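Local coordinates for protein metallo-beta-lactamase (Serratia marcescens, PDB 6K4X) that hydrolyses the beta-lactam ring of antibiotics as a subclass B3 metallo-beta-lactamase with two zinc ions, its active site here holding the inhibitor 4-amino-2-sulfanylbenzoic acid, at residues F60-V65 and Q85-A90; S195-F200 and K251-R256. One frame throughout, in Å; residues are numbered along the deposited sequence. Where two conformers were deposited one is given.

Contact 1 (F60-V65 and Q85-A90); sequences FKLSDV and QKLTGA
With chi1 59°, T88 holds OG1 between the backbone N and the carbonyl carbon and CG2 anti to that carbon, and it is CG2, with CB, that meets L62 and V65. The hydroxyl stays with its own segment and helix: OG1 accepts from A90 N at 3.0 Å, an ST turn across G89, whose positive phi marks the end of the helix, and it is also hydrogen-bonded to M84 O, one turn back. CG2 makes the contact across: it lies 3.7 Å from V65 CB, the two side chains crossing obliquely, and 3.3 Å from L62 O, a carbonyl already engaged by V65 N in the 3-10 turn. L62 and L87 lie side by side and point the same way, with L62 CD1 3.9 Å from L87 CB. At the other end A90 CB rests against V65 O at 3.5 Å. The direct contacts are van der Waals, with one bent CA-H...O approach from T88 CA to L62 O, and the polar links between the segments run through water. Two waters lie within hydrogen-bonding distance of T88 O, one also near S63 O, the other 2.7 Å from T88 O and 2.8 Å from V65 O. The arrangement illustrates how a helix C-terminus can be fitted to a neighbouring turn through a threonine methyl, a leucine pair and shared water. It joins the end of helix 81-88 to the turn leading into strand 65-69, while L62 also packs on A52, I55 and R56 of helix 47-57 and V65 reaches L30 and L39 of strands 29-31 and 37-40.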
ATOM      1  N   PHE A  60     -19.732  -2.480   6.948  1.00  7.83           N
ATOM      2  CA  PHE A  60     -19.664  -1.121   6.432  1.00  7.57           C
ATOM      3  C   PHE A  60     -20.346  -1.034   5.069  1.00  8.34           C
ATOM      4  O   PHE A  60     -20.412  -2.017   4.345  1.00 10.05           O
ATOM      5  CB  PHE A  60     -18.209  -0.651   6.398  1.00  8.29           C
ATOM      6  CG  PHE A  60     -17.565  -0.668   7.755  1.00  8.70           C
ATOM      7  CD1 PHE A  60     -18.008   0.164   8.767  1.00  8.51           C
ATOM      8  CD2 PHE A  60     -16.549  -1.558   8.047  1.00  9.93           C
ATOM      9  CE1 PHE A  60     -17.434   0.126  10.028  1.00  9.48           C
ATOM     10  CE2 PHE A  60     -15.956  -1.577   9.294  1.00  9.72           C
ATOM     11  CZ  PHE A  60     -16.421  -0.757  10.293  1.00 10.09           C
ATOM     12  N   LYS A  61     -20.732   0.187   4.696  1.00  7.69           N
ATOM     13  CA  LYS A  61     -21.322   0.465   3.399  1.00  8.50           C
ATOM     14  C   LYS A  61     -20.283   1.052   2.450  1.00  7.79           C
ATOM     15  O   LYS A  61     -19.512   1.938   2.824  1.00  8.07           O
ATOM     16  CB  LYS A  61     -22.428   1.506   3.537  1.00  9.57           C
ATOM     17  CG  LYS A  61     -23.603   1.073   4.399  1.00 13.82           C
ATOM     18  CD  LYS A  61     -24.620   2.180   4.640  1.00 18.85           C
ATOM     19  CE  LYS A  61     -25.252   2.694   3.366  1.00 25.03           C
ATOM     20  NZ  LYS A  61     -24.689   4.009   2.975  1.00 34.15           N
ATOM     21  N   LEU A  62     -20.293   0.573   1.212  1.00  7.91           N
ATOM     22  CA  LEU A  62     -19.356   1.068   0.206  1.00  7.83           C
ATOM     23  C   LEU A  62     -19.546   2.577   0.011  1.00  7.61           C
ATOM     24  O   LEU A  62     -18.586   3.313  -0.183  1.00  7.56           O
ATOM     25  CB  LEU A  62     -19.565   0.321  -1.113  1.00  8.57           C
ATOM     26  CG  LEU A  62     -19.276  -1.177  -1.075  1.00 10.35           C
ATOM     27  CD1 LEU A  62     -19.308  -1.755  -2.480  1.00 13.06           C
ATOM     28  CD2 LEU A  62     -17.954  -1.478  -0.407  1.00 12.25           C
ATOM     29  N   SER A  63     -20.788   3.064   0.079  1.00  7.73           N
ATOM     30  CA  SER A  63     -21.062   4.469  -0.179  1.00  8.50           C
ATOM     31  C   SER A  63     -20.445   5.374   0.895  1.00  7.61           C
ATOM     32  O   SER A  63     -20.316   6.563   0.679  1.00  8.64           O
ATOM     33  CB  SER A  63     -22.546   4.723  -0.296  1.00 10.66           C
ATOM     34  OG  SER A  63     -23.199   4.390   0.892  1.00 12.05           O
ATOM     35  N   ASP A  64     -20.067   4.788   2.030  1.00  6.72           N
ATOM     36  CA  ASP A  64     -19.426   5.546   3.099  1.00  6.66           C
ATOM     37  C   ASP A  64     -17.902   5.614   2.961  1.00  6.38           C
ATOM     38  O   ASP A  64     -17.265   6.311   3.731  1.00  6.31           O
ATOM     39  CB  ASP A  64     -19.789   4.972   4.457  1.00  7.28           C
ATOM     40  CG  ASP A  64     -21.193   5.347   4.889  1.00  8.63           C
ATOM     41  OD1 ASP A  64     -21.731   6.362   4.393  1.00  8.95           O
ATOM     42  OD2 ASP A  64     -21.751   4.578   5.698  1.00  9.84           O
ATOM     43  N   VAL A  65     -17.328   4.936   1.964  1.00  6.17           N
ATOM     44  CA  VAL A  65     -15.892   5.056   1.687  1.00  6.78           C
ATOM     45  C   VAL A  65     -15.665   6.340   0.886  1.00  6.28           C
ATOM     46  O   VAL A  65     -16.169   6.476  -0.235  1.00  7.31           O
ATOM     47  CB  VAL A  65     -15.375   3.844   0.904  1.00  7.20           C
ATOM     48  CG1 VAL A  65     -13.900   4.012   0.577  1.00  8.08           C
ATOM     49  CG2 VAL A  65     -15.624   2.529   1.637  1.00  7.67           C
ATOM     50  N   GLN A  85     -13.666   2.741  -6.972  1.00  6.66           N
ATOM     51  CA  GLN A  85     -14.010   4.164  -7.086  1.00  7.22           C
ATOM     52  C   GLN A  85     -15.459   4.294  -7.573  1.00  6.79           C
ATOM     53  O   GLN A  85     -16.238   5.054  -7.043  1.00  7.95           O
ATOM     54  CB  GLN A  85     -13.023   4.855  -8.021  1.00  7.12           C
ATOM     55  CG  GLN A  85     -13.128   6.376  -8.017  1.00  7.55           C
ATOM     56  CD  GLN A  85     -14.365   6.891  -8.711  1.00  7.85           C
ATOM     57  OE1 GLN A  85     -14.754   6.409  -9.778  1.00  8.78           O
ATOM     58  NE2 GLN A  85     -14.998   7.882  -8.115  1.00  8.81           N
ATOM     59  N   LYS A  86     -15.833   3.497  -8.573  1.00  7.39           N
ATOM     60  CA  LYS A  86     -17.193   3.525  -9.123  0.50  9.06           C
ATOM     61  C   LYS A  86     -18.203   3.082  -8.063  1.00  9.38           C
ATOM     62  O   LYS A  86     -19.285   3.651  -7.951  1.00 11.35           O
ATOM     63  CB  LYS A  86     -17.304   2.583 -10.324  0.50  9.85           C
ATOM     64  CG  LYS A  86     -16.659   3.089 -11.600  0.50 11.24           C
ATOM     65  CD  LYS A  86     -16.789   2.129 -12.755  0.50 12.69           C
ATOM     66  CE  LYS A  86     -15.794   0.990 -12.696  0.50 14.87           C
ATOM     67  NZ  LYS A  86     -16.442  -0.348 -12.689  0.50 15.43           N
ATOM     68  N   LEU A  87     -17.876   2.026  -7.319  1.00  8.82           N
ATOM     69  CA  LEU A  87     -18.815   1.461  -6.340  1.00  9.82           C
ATOM     70  C   LEU A  87     -19.021   2.434  -5.177  1.00  9.31           C
ATOM     71  O   LEU A  87     -20.083   2.400  -4.542  1.00 12.43           O
ATOM     72  CB  LEU A  87     -18.324   0.114  -5.813  1.00 10.14           C
ATOM     73  CG  LEU A  87     -18.398  -1.063  -6.784  1.00 11.63           C
ATOM     74  CD1 LEU A  87     -17.657  -2.252  -6.212  1.00 14.03           C
ATOM     75  CD2 LEU A  87     -19.839  -1.427  -7.097  1.00 15.04           C
ATOM     76  N   THR A  88     -18.005   3.225  -4.824  1.00  8.39           N
ATOM     77  CA  THR A  88     -18.012   4.013  -3.597  1.00  7.96           C
ATOM     78  C   THR A  88     -18.335   5.483  -3.864  1.00  8.43           C
ATOM     79  O   THR A  88     -18.872   6.140  -2.972  1.00  9.15           O
ATOM     80  CB  THR A  88     -16.659   3.946  -2.881  1.00  7.41           C
ATOM     81  OG1 THR A  88     -15.639   4.437  -3.760  1.00  7.29           O
ATOM     82  CG2 THR A  88     -16.332   2.539  -2.419  1.00  8.24           C
ATOM     83  N   GLY A  89     -17.941   5.994  -5.033  1.00  8.08           N
ATOM     84  CA  GLY A  89     -17.928   7.424  -5.313  1.00  8.08           C
ATOM     85  C   GLY A  89     -16.724   8.142  -4.727  1.00  8.49           C
ATOM     86  O   GLY A  89     -16.680   9.375  -4.778  1.00  8.69           O
ATOM     87  N   ALA A  90     -15.748   7.409  -4.172  1.00  7.23           N
ATOM     88  CA  ALA A  90     -14.614   7.986  -3.467  1.00  7.32           C
ATOM     89  C   ALA A  90     -13.710   8.769  -4.421  1.00  6.95           C
ATOM     90  O   ALA A  90     -13.678   8.554  -5.634  1.00  7.61           O
ATOM     91  CB  ALA A  90     -13.844   6.887  -2.772  1.00  7.21           C
TER
HETATM   92  O   HOH W   1     -21.267   7.694  -1.708  1.00 16.66           O
HETATM   93  O   HOH W   2     -17.851   8.272  -1.574  1.00 10.72           O

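Contact 2 (S195-F200 and K251-R256); sequences SLRGSF and KRLETR. With SO4 (sulfate ion), chain G.
R197 and E254 form the salt bridge that ties helix 190-205 to helix 241-260, with NH1 giving its proton to OE2 at 3.0 Å and an N-H...O angle of 153°. The carboxylate receives it on the syn lone pair of OE2. Although the two side chains cross at about a right angle, their flat ends are nearly coplanar, 9° apart; the R197 chain runs extended from CG to NE, whereas that of E254 is bent at chi2 (-54°). Two waters lying in the guanidinium plane enlarge the link. One accepts from R197 NE and donates to E254 OE2, the latter at 2.6 Å; the other donates to OE1 and takes a weak bond from NH1.

Inward from this pair, L253 lies between the helices. Its chi1 of 176° sets CG anti to the backbone N, and from there CD1 meets L196 CD1 at 4.0 Å, while CD2 comes to the edge of the F200 ring, 3.9 Å from CE2, and also touches R197 CG at 4.1 Å. R197 thus touches L253 with its CG and pairs with the next residue, E254, through its guanidinium. The helices run roughly antiparallel, their axes 11.1 Å apart at closest approach and 151° between their directions. L196 also stands about 5 Å, side chain to side chain, from the zinc ligand H150.

On another flank, R252 NH1 binds a sulfate, probably from the crystallisation liquor. The chemistry is layered: an exposed, hydrated ion pair outside and buried leucine and phenylalanine side chains beneath. The solvent around the pair probably weakens its attraction.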
ATOM      1  N   SER A 195      16.279   7.584  -5.315  1.00  6.76           N
ATOM      2  CA  SER A 195      14.917   7.580  -4.766  1.00  7.10           C
ATOM      3  C   SER A 195      14.712   6.381  -3.841  1.00  6.84           C
ATOM      4  O   SER A 195      14.197   6.531  -2.727  1.00  7.14           O
ATOM      5  CB  SER A 195      13.910   7.558  -5.865  1.00  8.63           C
ATOM      6  OG  SER A 195      13.809   8.817  -6.492  1.00 11.51           O
ATOM      7  N   LEU A 196      15.144   5.217  -4.295  1.00  6.48           N
ATOM      8  CA  LEU A 196      15.033   4.017  -3.477  1.00  6.29           C
ATOM      9  C   LEU A 196      15.772   4.233  -2.153  1.00  6.54           C
ATOM     10  O   LEU A 196      15.268   3.925  -1.069  1.00  6.99           O
ATOM     11  CB  LEU A 196      15.635   2.816  -4.211  1.00  6.51           C
ATOM     12  CG  LEU A 196      14.726   2.142  -5.246  1.00  6.83           C
ATOM     13  CD1 LEU A 196      15.530   1.177  -6.082  1.00  8.17           C
ATOM     14  CD2 LEU A 196      13.532   1.450  -4.605  1.00  7.70           C
ATOM     15  N   ARG A 197      17.004   4.753  -2.228  1.00  6.69           N
ATOM     16  CA  ARG A 197      17.806   4.912  -1.013  1.00  7.09           C
ATOM     17  C   ARG A 197      17.162   5.915  -0.070  1.00  7.06           C
ATOM     18  O   ARG A 197      17.156   5.694   1.153  1.00  7.84           O
ATOM     19  CB  ARG A 197      19.240   5.297  -1.359  1.00  7.33           C
ATOM     20  CG  ARG A 197      20.002   4.126  -1.946  1.00  7.70           C
ATOM     21  CD  ARG A 197      21.381   4.533  -2.397  1.00  8.52           C
ATOM     22  NE  ARG A 197      22.133   3.350  -2.763  1.00  8.88           N
ATOM     23  CZ  ARG A 197      23.267   3.341  -3.460  1.00 10.12           C
ATOM     24  NH1 ARG A 197      23.893   2.187  -3.656  1.00 12.22           N
ATOM     25  NH2 ARG A 197      23.756   4.469  -3.947  1.00 11.03           N
ATOM     26  N   GLY A 198      16.626   7.011  -0.600  1.00  7.36           N
ATOM     27  CA  GLY A 198      15.915   7.952   0.250  1.00  7.54           C
ATOM     28  C   GLY A 198      14.700   7.308   0.910  1.00  7.07           C
ATOM     29  O   GLY A 198      14.362   7.613   2.053  1.00  8.01           O
ATOM     30  N   SER A 199      14.025   6.410   0.191  1.00  6.51           N
ATOM     31  CA  SER A 199      12.856   5.730   0.722  1.00  6.23           C
ATOM     32  C   SER A 199      13.221   4.741   1.834  1.00  6.42           C
ATOM     33  O   SER A 199      12.498   4.664   2.823  1.00  7.26           O
ATOM     34  CB  SER A 199      12.080   5.086  -0.382  1.00  6.70           C
ATOM     35  OG  SER A 199      11.554   6.092  -1.206  1.00  7.25           O
ATOM     36  N   PHE A 200      14.306   3.997   1.675  1.00  7.02           N
ATOM     37  CA  PHE A 200      14.723   3.137   2.762  1.00  6.71           C
ATOM     38  C   PHE A 200      14.954   3.968   4.031  1.00  7.38           C
ATOM     39  O   PHE A 200      14.539   3.562   5.129  1.00  8.06           O
ATOM     40  CB  PHE A 200      16.005   2.365   2.446  1.00  7.67           C
ATOM     41  CG  PHE A 200      16.062   1.639   1.127  1.00  6.89           C
ATOM     42  CD1 PHE A 200      14.956   1.040   0.536  1.00  7.09           C
ATOM     43  CD2 PHE A 200      17.267   1.574   0.453  1.00  7.03           C
ATOM     44  CE1 PHE A 200      15.056   0.406  -0.694  1.00  7.08           C
ATOM     45  CE2 PHE A 200      17.367   0.935  -0.772  1.00  6.86           C
ATOM     46  CZ  PHE A 200      16.267   0.359  -1.345  1.00  6.54           C
ATOM     47  N   LYS A 251      18.817  -4.418   0.897  1.00  6.19           N
ATOM     48  CA  LYS A 251      19.527  -5.624   0.517  1.00  6.60           C
ATOM     49  C   LYS A 251      19.203  -6.019  -0.929  1.00  5.79           C
ATOM     50  O   LYS A 251      20.068  -6.447  -1.691  1.00  6.23           O
ATOM     51  CB  LYS A 251      19.192  -6.758   1.481  1.00  6.51           C
ATOM     52  CG  LYS A 251      19.705  -8.131   1.046  1.00  7.13           C
ATOM     53  CD  LYS A 251      19.554  -9.202   2.096  1.00  7.56           C
ATOM     54  CE  LYS A 251      20.276  -8.917   3.395  1.00  7.17           C
ATOM     55  NZ  LYS A 251      21.710  -8.664   3.166  1.00  6.96           N
ATOM     56  N   ARG A 252      17.941  -5.896  -1.326  1.00  6.06           N
ATOM     57  CA  ARG A 252      17.562  -6.267  -2.676  1.00  5.89           C
ATOM     58  C   ARG A 252      18.255  -5.333  -3.679  1.00  5.77           C
ATOM     59  O   ARG A 252      18.742  -5.797  -4.716  1.00  6.49           O
ATOM     60  CB  ARG A 252      16.043  -6.204  -2.822  1.00  6.91           C
ATOM     61  CG  ARG A 252      15.530  -6.651  -4.179  1.00  8.15           C
ATOM     62  CD  ARG A 252      14.019  -6.802  -4.164  1.00 10.00           C
ATOM     63  NE  ARG A 252      13.540  -7.319  -5.436  1.00 12.59           N
ATOM     64  CZ  ARG A 252      12.422  -7.984  -5.628  1.00 10.77           C
ATOM     65  NH1 ARG A 252      11.625  -8.248  -4.613  1.00 10.84           N
ATOM     66  NH2 ARG A 252      12.085  -8.314  -6.858  1.00 14.63           N
ATOM     67  N   LEU A 253      18.306  -4.040  -3.380  1.00  5.90           N
ATOM     68  CA  LEU A 253      18.999  -3.130  -4.282  1.00  6.33           C
ATOM     69  C   LEU A 253      20.503  -3.405  -4.301  1.00  6.48           C
ATOM     70  O   LEU A 253      21.099  -3.420  -5.381  1.00  6.64           O
ATOM     71  CB  LEU A 253      18.729  -1.680  -3.897  1.00  6.28           C
ATOM     72  CG  LEU A 253      19.495  -0.646  -4.735  1.00  7.20           C
ATOM     73  CD1 LEU A 253      19.105  -0.708  -6.201  1.00  7.02           C
ATOM     74  CD2 LEU A 253      19.232   0.753  -4.190  1.00  7.64           C
ATOM     75  N   GLU A 254      21.116  -3.644  -3.145  1.00  6.05           N
ATOM     76  CA  GLU A 254      22.550  -3.869  -3.142  1.00  6.79           C
ATOM     77  C   GLU A 254      22.898  -5.155  -3.885  1.00  6.56           C
ATOM     78  O   GLU A 254      23.877  -5.208  -4.629  1.00  7.04           O
ATOM     79  CB  GLU A 254      23.106  -3.874  -1.723  1.00  8.68           C
ATOM     80  CG  GLU A 254      23.124  -2.471  -1.113  1.00 11.67           C
ATOM     81  CD  GLU A 254      23.837  -1.389  -1.936  1.00 14.61           C
ATOM     82  OE1 GLU A 254      24.802  -1.711  -2.693  1.00 19.18           O
ATOM     83  OE2 GLU A 254      23.450  -0.211  -1.876  1.00 19.08           O
ATOM     84  N   THR A 255      22.091  -6.191  -3.702  1.00  6.32           N
ATOM     85  CA  THR A 255      22.307  -7.426  -4.443  1.00  6.65           C
ATOM     86  C   THR A 255      22.217  -7.154  -5.948  1.00  5.73           C
ATOM     87  O   THR A 255      23.002  -7.670  -6.755  1.00  6.71           O
ATOM     88  CB  THR A 255      21.306  -8.506  -4.005  1.00  6.67           C
ATOM     89  OG1 THR A 255      21.573  -8.902  -2.656  1.00  7.30           O
ATOM     90  CG2 THR A 255      21.406  -9.758  -4.849  1.00  8.26           C
ATOM     91  N   ARG A 256      21.212  -6.384  -6.353  1.00  6.29           N
ATOM     92  CA  ARG A 256      20.998  -6.061  -7.776  1.00  6.39           C
ATOM     93  C   ARG A 256      22.175  -5.268  -8.345  1.00  6.80           C
ATOM     94  O   ARG A 256      22.711  -5.618  -9.407  1.00  6.85           O
ATOM     95  CB  ARG A 256      19.692  -5.296  -7.938  1.00  6.23           C
ATOM     96  CG  ARG A 256      19.431  -4.809  -9.359  1.00  6.41           C
ATOM     97  CD  ARG A 256      19.406  -5.939 -10.391  1.00  6.70           C
ATOM     98  NE  ARG A 256      19.214  -5.408 -11.739  1.00  6.92           N
ATOM     99  CZ  ARG A 256      18.063  -5.342 -12.393  1.00  6.54           C
ATOM    100  NH1 ARG A 256      16.938  -5.764 -11.836  1.00  8.34           N
ATOM    101  NH2 ARG A 256      18.045  -4.814 -13.604  1.00  7.52           N
TER
HETATM  102  S   SO4 G 306      12.467  -9.110  -1.195  1.00 11.46           S
HETATM  103  O1  SO4 G 306      13.903  -8.936  -1.205  1.00 13.95           O
HETATM  104  O2  SO4 G 306      11.743  -7.937  -1.701  1.00 11.37           O
HETATM  105  O3  SO4 G 306      12.150 -10.279  -2.064  1.00 16.70           O
HETATM  106  O4  SO4 G 306      12.007  -9.425   0.162  1.00 17.18           O
HETATM  107  O   HOH W   3      21.237   1.080  -1.221  1.00 15.24           O
HETATM  108  O   HOH W   4      26.339   0.398  -4.418  1.00 30.85           O

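The two contacts lie on opposite sides of the chain's centre, about 25 Å apart at their nearest atoms, and share no helix or strand. Contact 1 is partly buried and away from the annotated sites, fitting a helix end to the turn that leads into an inner strand of the seven-stranded sheet. Contact 2 is the more buried, and joins two long helices, one of which lies close to a zinc ligand. Their chemistry follows from this. Where backbone carbonyls come to the surface in contact 1, water lies between them; where regular helices in contact 2 keep their backbones satisfied internally, the polar bonds between segments belong to side chains.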